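Uncharacterized protein Atu1656 (Agrobacterium tumefaciens, PDB 2OJH) is of unknown function but folds as a six-bladed beta-propeller of the TolB family, and may resemble the propeller part of TolB. Local coordinates at residues L43-N48 against H243-D248; S23-N28 against M34-Q39. One frame throughout, in Å; residues are numbered along the deposited sequence.

Contact 1: residues L43-N48 against H243-D248. With ACY (acetic acid), chain C.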
ATOM      1  N   LEU A  43      -3.627  -8.490  15.444  1.00 36.81           N
ATOM      2  CA  LEU A  43      -2.890  -8.346  14.190  1.00 37.68           C
ATOM      3  C   LEU A  43      -3.465  -7.163  13.413  1.00 37.30           C
ATOM      4  O   LEU A  43      -4.602  -7.225  12.915  1.00 37.72           O
ATOM      5  CB  LEU A  43      -2.996  -9.646  13.377  1.00 37.98           C
ATOM      6  CG  LEU A  43      -2.043  -9.836  12.199  1.00 39.91           C
ATOM      7  CD1 LEU A  43      -0.628 -10.032  12.705  1.00 40.18           C
ATOM      8  CD2 LEU A  43      -2.494 -11.057  11.414  1.00 42.48           C
ATOM      9  N   PHE A  44      -2.706  -6.069  13.365  1.00 36.46           N
ATOM     10  CA  PHE A  44      -3.132  -4.863  12.671  1.00 36.00           C
ATOM     11  C   PHE A  44      -2.171  -4.673  11.523  1.00 36.26           C
ATOM     12  O   PHE A  44      -0.982  -5.002  11.652  1.00 36.98           O
ATOM     13  CB  PHE A  44      -3.099  -3.644  13.592  1.00 34.96           C
ATOM     14  CG  PHE A  44      -4.386  -3.401  14.299  1.00 35.37           C
ATOM     15  CD1 PHE A  44      -4.839  -4.287  15.277  1.00 33.66           C
ATOM     16  CD2 PHE A  44      -5.174  -2.310  13.949  1.00 35.20           C
ATOM     17  CE1 PHE A  44      -6.042  -4.070  15.935  1.00 35.02           C
ATOM     18  CE2 PHE A  44      -6.393  -2.092  14.601  1.00 34.75           C
ATOM     19  CZ  PHE A  44      -6.822  -2.973  15.585  1.00 35.01           C
ATOM     20  N   GLU A  45      -2.678  -4.149  10.405  1.00 36.50           N
ATOM     21  CA  GLU A  45      -1.915  -4.176   9.156  1.00 37.23           C
ATOM     22  C   GLU A  45      -1.999  -2.912   8.333  1.00 36.79           C
ATOM     23  O   GLU A  45      -3.013  -2.229   8.344  1.00 35.69           O
ATOM     24  CB  GLU A  45      -2.378  -5.384   8.301  1.00 36.85           C
ATOM     25  CG  GLU A  45      -2.160  -6.727   9.040  1.00 38.66           C
ATOM     26  CD  GLU A  45      -2.439  -7.945   8.211  1.00 40.88           C
ATOM     27  OE1 GLU A  45      -1.541  -8.343   7.439  1.00 44.19           O
ATOM     28  OE2 GLU A  45      -3.534  -8.551   8.375  1.00 44.64           O
ATOM     29  N   ALA A  46      -0.925  -2.622   7.599  1.00 36.89           N
ATOM     30  CA  ALA A  46      -1.031  -1.754   6.392  1.00 38.11           C
ATOM     31  C   ALA A  46      -1.607  -0.344   6.592  1.00 38.42           C
ATOM     32  O   ALA A  46      -2.686   0.018   6.060  1.00 37.67           O
ATOM     33  CB  ALA A  46      -1.782  -2.520   5.247  1.00 38.95           C
ATOM     34  N   PRO A  47      -0.884   0.488   7.364  1.00 37.33           N
ATOM     35  CA  PRO A  47      -1.417   1.826   7.653  1.00 36.75           C
ATOM     36  C   PRO A  47      -1.395   2.779   6.433  1.00 36.83           C
ATOM     37  O   PRO A  47      -0.407   2.803   5.673  1.00 35.78           O
ATOM     38  CB  PRO A  47      -0.472   2.330   8.760  1.00 36.49           C
ATOM     39  CG  PRO A  47       0.833   1.626   8.492  1.00 38.02           C
ATOM     40  CD  PRO A  47       0.424   0.248   8.006  1.00 37.04           C
ATOM     41  N   ASN A  48      -2.495   3.519   6.259  1.00 36.05           N
ATOM     42  CA  ASN A  48      -2.520   4.777   5.493  1.00 36.72           C
ATOM     43  C   ASN A  48      -2.442   5.944   6.478  1.00 36.64           C
ATOM     44  O   ASN A  48      -2.768   5.799   7.659  1.00 37.05           O
ATOM     45  CB  ASN A  48      -3.881   4.995   4.783  1.00 35.14           C
ATOM     46  CG  ASN A  48      -4.286   3.867   3.867  1.00 36.64           C
ATOM     47  OD1 ASN A  48      -5.379   3.331   4.004  1.00 33.91           O
ATOM     48  ND2 ASN A  48      -3.420   3.492   2.926  1.00 34.39           N
ATOM     49  N   HIS A 243       5.164 -12.728  -0.901  1.00 41.14           N
ATOM     50  CA  HIS A 243       5.317 -11.738   0.194  1.00 40.59           C
ATOM     51  C   HIS A 243       4.690 -12.196   1.534  1.00 39.49           C
ATOM     52  O   HIS A 243       3.635 -11.707   1.949  1.00 39.84           O
ATOM     53  CB  HIS A 243       4.729 -10.399  -0.229  1.00 40.35           C
ATOM     54  CG  HIS A 243       3.307 -10.468  -0.701  1.00 41.77           C
ATOM     55  ND1 HIS A 243       2.280  -9.794  -0.076  1.00 44.15           N
ATOM     56  CD2 HIS A 243       2.744 -11.098  -1.758  1.00 44.25           C
ATOM     57  CE1 HIS A 243       1.148 -10.006  -0.722  1.00 43.68           C
ATOM     58  NE2 HIS A 243       1.402 -10.787  -1.751  1.00 46.98           N
ATOM     59  N   PRO A 244       5.328 -13.147   2.191  1.00 39.16           N
ATOM     60  CA  PRO A 244       4.820 -13.740   3.421  1.00 39.31           C
ATOM     61  C   PRO A 244       4.852 -12.806   4.657  1.00 39.38           C
ATOM     62  O   PRO A 244       5.473 -11.721   4.634  1.00 39.46           O
ATOM     63  CB  PRO A 244       5.805 -14.895   3.664  1.00 38.92           C
ATOM     64  CG  PRO A 244       6.471 -15.113   2.355  1.00 39.62           C
ATOM     65  CD  PRO A 244       6.612 -13.752   1.811  1.00 38.72           C
ATOM     66  N   ARG A 245       4.197 -13.268   5.722  0.50 38.65           N
ATOM     67  CA  ARG A 245       4.277 -12.664   7.043  0.50 37.84           C
ATOM     68  C   ARG A 245       5.562 -13.043   7.731  0.50 37.68           C
ATOM     69  O   ARG A 245       6.224 -14.004   7.334  0.50 37.75           O
ATOM     70  CB  ARG A 245       3.170 -13.226   7.920  0.50 37.74           C
ATOM     71  CG  ARG A 245       1.797 -12.876   7.475  0.50 37.10           C
ATOM     72  CD  ARG A 245       0.860 -12.988   8.647  0.50 38.79           C
ATOM     73  NE  ARG A 245      -0.434 -12.474   8.263  0.50 40.70           N
ATOM     74  CZ  ARG A 245      -0.687 -11.189   8.032  0.50 44.47           C
ATOM     75  NH1 ARG A 245       0.262 -10.262   8.182  0.50 45.12           N
ATOM     76  NH2 ARG A 245      -1.903 -10.830   7.654  0.50 45.85           N
ATOM     77  N   ASP A 246       5.866 -12.307   8.798  1.00 37.28           N
ATOM     78  CA  ASP A 246       6.751 -12.773   9.874  1.00 37.08           C
ATOM     79  C   ASP A 246       8.110 -13.276   9.443  1.00 37.07           C
ATOM     80  O   ASP A 246       8.532 -14.383   9.833  1.00 36.55           O
ATOM     81  CB  ASP A 246       6.037 -13.811  10.768  1.00 36.90           C
ATOM     82  CG  ASP A 246       4.757 -13.268  11.407  1.00 37.60           C
ATOM     83  OD1 ASP A 246       4.613 -12.047  11.586  1.00 35.85           O
ATOM     84  OD2 ASP A 246       3.876 -14.073  11.752  1.00 37.76           O
ATOM     85  N   LEU A 247       8.802 -12.455   8.656  1.00 36.77           N
ATOM     86  CA  LEU A 247      10.199 -12.755   8.291  1.00 37.18           C
ATOM     87  C   LEU A 247      11.071 -11.557   8.621  1.00 36.90           C
ATOM     88  O   LEU A 247      10.567 -10.441   8.769  1.00 36.83           O
ATOM     89  CB  LEU A 247      10.283 -13.025   6.782  1.00 37.34           C
ATOM     90  CG  LEU A 247       9.516 -14.239   6.250  1.00 37.03           C
ATOM     91  CD1 LEU A 247       9.430 -14.166   4.741  1.00 39.19           C
ATOM     92  CD2 LEU A 247      10.235 -15.501   6.687  1.00 36.42           C
ATOM     93  N   ASP A 248      12.365 -11.804   8.711  1.00 37.19           N
ATOM     94  CA  ASP A 248      13.371 -10.759   8.886  1.00 37.49           C
ATOM     95  C   ASP A 248      13.533 -10.036   7.556  1.00 37.78           C
ATOM     96  O   ASP A 248      14.067 -10.608   6.599  1.00 37.23           O
ATOM     97  CB  ASP A 248      14.683 -11.399   9.354  1.00 38.38           C
ATOM     98  CG  ASP A 248      14.608 -11.852  10.792  1.00 39.62           C
ATOM     99  OD1 ASP A 248      14.053 -11.091  11.608  1.00 42.09           O
ATOM    100  OD2 ASP A 248      15.087 -12.960  11.108  1.00 42.39           O
TER
HETATM  101  C   ACY C 402      -1.522  -9.988  -4.380  1.00 55.15           C
HETATM  102  O   ACY C 402      -2.186  -9.625  -3.379  1.00 55.45           O
HETATM  103  OXT ACY C 402      -0.341 -10.369  -4.348  1.00 55.39           O
HETATM  104  CH3 ACY C 402      -2.160  -9.962  -5.724  1.00 55.13           C
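Two blades of the propeller meet here, Glu45 on the inner strand of one and Arg245 on the loop between strands 230-237 and 247-255 of the other. Both terminal nitrogens of Arg245 come end-on to a single oxygen, with NH2 at 2.5 Å, a length to be taken with caution because Arg245 is modelled in two conformers, and NH1 at 2.7 Å from Glu45 OE1. That oxygen lies in the guanidinium plane, but both donors approach it from the same face of the carboxylate, and the two flat groups are turned 59° apart. Asn88 also bonds to Glu45 OE1. Leu43 roofs the salt bridge: with its CG anti to the backbone N (chi1 -166°), its methyl CD2 sits over the centre of one guanidinium face, 3.8 Å from Arg245 CZ. In the propeller ring, strand 285-291 of the blade between them supplies Tyr291 against both Leu43 and Glu45. Two residues earlier in the loop than Arg245, His243 stacks on Trp220, and its NE2 donates to OXT of an acetic acid molecule, probably from the crystallisation liquor, at 3.2 Å.

Contact 2: residues S23-N28 against M34-Q39; sequences SIEIFN and MRVVWQ
The carbonyl oxygen Ile24 O takes two backbone donors, Val37 N at 2.8 Å and, more weakly, Trp38 N at 3.3 Å. This is a classic beta bulge in the antiparallel hairpin of strands 22-28 and 33-40, the outer half of a propeller blade. Val37 absorbs the extra residue with a helix-like psi of -45°, and the pairing shifts by one, Ile24 facing Trp38 and Glu25 facing Val36. Beyond it Ile26 and Arg35 form a regular hydrogen-bonded pair. On the face of Ile24 and Ile26 the packing is apolar: Ile24 CD1 lies 3.8 Å from Trp38 CE3, the two side chains running side by side, while Ile26 CD1 meets Val37 CG2 at 3.6 Å. Leu56 and Leu58 of strand 55-60 pack against Ile24 from the neighbouring blade. The face of Ser23, Glu25 and Phe27 has a polar end. Ser23 OG donates to the anti lone pair of Glu25 OE2 at 2.6 Å, and Arg290 forms a salt bridge with the other carboxylate oxygen. Met34, present as selenomethionine, curls its bent chain over the same carboxylate, placing CE 3.4 Å from Glu25 OE1. Opposite Ser23, Gln39 NE2 donates to Ser23 OG at 3.0 Å, the hydroxyl oxygen lying 18° out of the Gln39 amide plane.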
ATOM      1  N   SER A  23       3.061  -3.551  16.440  1.00 33.00           N
ATOM      2  CA  SER A  23       3.522  -2.238  16.882  1.00 33.06           C
ATOM      3  C   SER A  23       3.363  -1.285  15.705  1.00 33.81           C
ATOM      4  O   SER A  23       4.080  -1.381  14.707  1.00 33.06           O
ATOM      5  CB  SER A  23       4.989  -2.301  17.322  1.00 32.51           C
ATOM      6  OG  SER A  23       5.418  -1.066  17.882  1.00 32.86           O
ATOM      7  N   ILE A  24       2.374  -0.405  15.811  1.00 34.78           N
ATOM      8  CA  ILE A  24       2.123   0.610  14.800  1.00 35.17           C
ATOM      9  C   ILE A  24       3.111   1.765  15.081  1.00 35.81           C
ATOM     10  O   ILE A  24       3.126   2.341  16.180  1.00 34.95           O
ATOM     11  CB  ILE A  24       0.627   1.091  14.804  1.00 35.95           C
ATOM     12  CG1 ILE A  24      -0.353  -0.060  14.467  1.00 36.11           C
ATOM     13  CG2 ILE A  24       0.425   2.145  13.726  1.00 34.89           C
ATOM     14  CD1 ILE A  24      -0.519  -1.115  15.490  1.00 40.21           C
ATOM     15  N   GLU A  25       3.954   2.054  14.097  1.00 35.13           N
ATOM     16  CA  GLU A  25       5.091   2.954  14.285  1.00 35.31           C
ATOM     17  C   GLU A  25       5.219   3.985  13.167  1.00 35.58           C
ATOM     18  O   GLU A  25       4.686   3.795  12.085  1.00 34.97           O
ATOM     19  CB  GLU A  25       6.359   2.116  14.395  1.00 35.71           C
ATOM     20  CG  GLU A  25       6.368   1.212  15.642  1.00 34.61           C
ATOM     21  CD  GLU A  25       7.612   0.345  15.784  1.00 35.97           C
ATOM     22  OE1 GLU A  25       8.567   0.506  15.004  1.00 35.74           O
ATOM     23  OE2 GLU A  25       7.631  -0.511  16.706  1.00 33.70           O
ATOM     24  N   ILE A  26       5.953   5.069  13.422  1.00 34.98           N
ATOM     25  CA  ILE A  26       6.207   6.091  12.411  1.00 35.57           C
ATOM     26  C   ILE A  26       7.692   6.354  12.378  1.00 34.94           C
ATOM     27  O   ILE A  26       8.334   6.352  13.427  1.00 35.56           O
ATOM     28  CB  ILE A  26       5.476   7.377  12.810  1.00 35.71           C
ATOM     29  CG1 ILE A  26       3.969   7.209  12.562  1.00 36.26           C
ATOM     30  CG2 ILE A  26       6.078   8.586  12.093  1.00 37.71           C
ATOM     31  CD1 ILE A  26       3.139   8.281  13.333  1.00 38.52           C
ATOM     32  N   PHE A  27       8.256   6.508  11.181  1.00 34.32           N
ATOM     33  CA  PHE A  27       9.671   6.815  11.043  1.00 34.35           C
ATOM     34  C   PHE A  27       9.748   8.119  10.261  1.00 34.44           C
ATOM     35  O   PHE A  27       9.071   8.291   9.222  1.00 34.25           O
ATOM     36  CB  PHE A  27      10.375   5.718  10.272  1.00 33.78           C
ATOM     37  CG  PHE A  27      11.869   5.890  10.165  1.00 35.57           C
ATOM     38  CD1 PHE A  27      12.693   5.515  11.203  1.00 35.47           C
ATOM     39  CD2 PHE A  27      12.446   6.393   8.991  1.00 35.86           C
ATOM     40  CE1 PHE A  27      14.102   5.672  11.115  1.00 37.19           C
ATOM     41  CE2 PHE A  27      13.809   6.543   8.874  1.00 35.72           C
ATOM     42  CZ  PHE A  27      14.657   6.173   9.941  1.00 35.31           C
ATOM     43  N   ASN A  28      10.568   9.029  10.773  1.00 34.66           N
ATOM     44  CA  ASN A  28      10.781  10.310  10.131  1.00 34.58           C
ATOM     45  C   ASN A  28      12.072  10.187   9.337  1.00 34.73           C
ATOM     46  O   ASN A  28      13.134   9.964   9.905  1.00 35.72           O
ATOM     47  CB  ASN A  28      10.840  11.434  11.177  1.00 34.29           C
ATOM     48  CG  ASN A  28      11.047  12.817  10.547  1.00 34.24           C
ATOM     49  OD1 ASN A  28      11.951  13.006   9.739  1.00 34.10           O
ATOM     50  ND2 ASN A  28      10.211  13.792  10.934  1.00 32.92           N
HETATM   51  N   MSE A  34      12.260   7.339  15.065  1.00 40.73           N
HETATM   52  CA  MSE A  34      11.006   6.572  15.073  1.00 42.22           C
HETATM   53  C   MSE A  34      10.160   6.841  16.314  1.00 39.78           C
HETATM   54  O   MSE A  34      10.664   7.327  17.336  1.00 40.34           O
HETATM   55  CB  MSE A  34      11.262   5.058  14.906  1.00 41.41           C
HETATM   56  CG  MSE A  34      12.129   4.409  15.994  1.00 44.68           C
HETATM   57 SE   MSE A  34      11.495   2.577  16.304  0.80 50.74          SE
HETATM   58  CE  MSE A  34       9.686   3.064  16.915  1.00 44.02           C
ATOM     59  N   ARG A  35       8.871   6.534  16.228  1.00 38.37           N
ATOM     60  CA  ARG A  35       7.989   6.596  17.390  0.50 37.66           C
ATOM     61  C   ARG A  35       6.978   5.446  17.342  1.00 36.99           C
ATOM     62  O   ARG A  35       6.600   5.015  16.254  1.00 35.72           O
ATOM     63  CB  ARG A  35       7.289   7.961  17.476  0.50 38.25           C
ATOM     64  CG  ARG A  35       5.775   7.974  17.245  0.50 38.63           C
ATOM     65  CD  ARG A  35       5.185   9.273  17.767  0.50 40.55           C
ATOM     66  NE  ARG A  35       3.790   9.160  18.193  0.50 40.30           N
ATOM     67  CZ  ARG A  35       2.761   9.740  17.579  0.50 40.67           C
ATOM     68  NH1 ARG A  35       1.524   9.583  18.057  0.50 39.41           N
ATOM     69  NH2 ARG A  35       2.959  10.472  16.489  0.50 40.00           N
ATOM     70  N   VAL A  36       6.543   4.986  18.516  1.00 36.52           N
ATOM     71  CA  VAL A  36       5.527   3.942  18.631  1.00 35.52           C
ATOM     72  C   VAL A  36       4.183   4.637  18.883  1.00 36.48           C
ATOM     73  O   VAL A  36       4.009   5.353  19.886  1.00 36.53           O
ATOM     74  CB  VAL A  36       5.863   2.992  19.790  1.00 35.94           C
ATOM     75  CG1 VAL A  36       4.745   1.968  20.009  1.00 35.00           C
ATOM     76  CG2 VAL A  36       7.221   2.313  19.561  1.00 34.50           C
ATOM     77  N   VAL A  37       3.247   4.447  17.961  1.00 36.34           N
ATOM     78  CA  VAL A  37       1.902   4.982  18.107  1.00 35.97           C
ATOM     79  C   VAL A  37       1.048   4.091  18.998  1.00 36.69           C
ATOM     80  O   VAL A  37       0.333   4.582  19.865  1.00 36.92           O
ATOM     81  CB  VAL A  37       1.219   5.115  16.734  1.00 36.05           C
ATOM     82  CG1 VAL A  37      -0.162   5.746  16.890  1.00 36.04           C
ATOM     83  CG2 VAL A  37       2.067   5.981  15.845  1.00 35.64           C
ATOM     84  N   TRP A  38       1.113   2.780  18.778  1.00 36.20           N
ATOM     85  CA  TRP A  38       0.241   1.844  19.494  1.00 37.13           C
ATOM     86  C   TRP A  38       0.751   0.421  19.323  1.00 36.61           C
ATOM     87  O   TRP A  38       1.134   0.042  18.211  1.00 36.32           O
ATOM     88  CB  TRP A  38      -1.169   1.927  18.904  1.00 38.36           C
ATOM     89  CG  TRP A  38      -2.209   1.246  19.711  1.00 40.22           C
ATOM     90  CD1 TRP A  38      -2.558   1.520  21.007  1.00 41.96           C
ATOM     91  CD2 TRP A  38      -3.067   0.200  19.270  1.00 41.72           C
ATOM     92  NE1 TRP A  38      -3.577   0.678  21.402  1.00 43.96           N
ATOM     93  CE2 TRP A  38      -3.915  -0.134  20.353  1.00 43.05           C
ATOM     94  CE3 TRP A  38      -3.213  -0.482  18.062  1.00 43.60           C
ATOM     95  CZ2 TRP A  38      -4.897  -1.125  20.266  1.00 44.03           C
ATOM     96  CZ3 TRP A  38      -4.213  -1.485  17.964  1.00 43.79           C
ATOM     97  CH2 TRP A  38      -5.024  -1.802  19.074  1.00 44.02           C
ATOM     98  N   GLN A  39       0.762  -0.349  20.416  1.00 35.91           N
ATOM     99  CA  GLN A  39       1.062  -1.781  20.367  1.00 34.92           C
ATOM    100  C   GLN A  39      -0.156  -2.554  20.781  1.00 35.80           C
ATOM    101  O   GLN A  39      -0.943  -2.083  21.620  1.00 37.03           O
ATOM    102  CB  GLN A  39       2.259  -2.142  21.242  1.00 34.27           C
ATOM    103  CG  GLN A  39       3.519  -1.364  20.827  1.00 32.68           C
ATOM    104  CD  GLN A  39       4.767  -1.901  21.443  1.00 33.46           C
ATOM    105  OE1 GLN A  39       4.732  -2.487  22.533  1.00 31.48           O
ATOM    106  NE2 GLN A  39       5.905  -1.682  20.766  1.00 31.71           N
TER

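Overall arrangement
Contact 2 comes first along the chain, and strand 33-40 leads straight into strand 45-49, which carries one side of contact 1; the other side arrives 195 residues later. Their centres are about 14 Å apart, contact 2 toward the outside of the propeller and contact 1 nearer its middle. They touch where the Phe44 and Trp38 rings meet edge-to-face and where Phe44 CB lies 4.1 Å from Ile24 CD1. Strand 22-28 pairs antiparallel with strand 285-291, so the two chain ends share one blade, the velcro closure of beta-propellers. Contact 1 links the blades on either side of that closing blade.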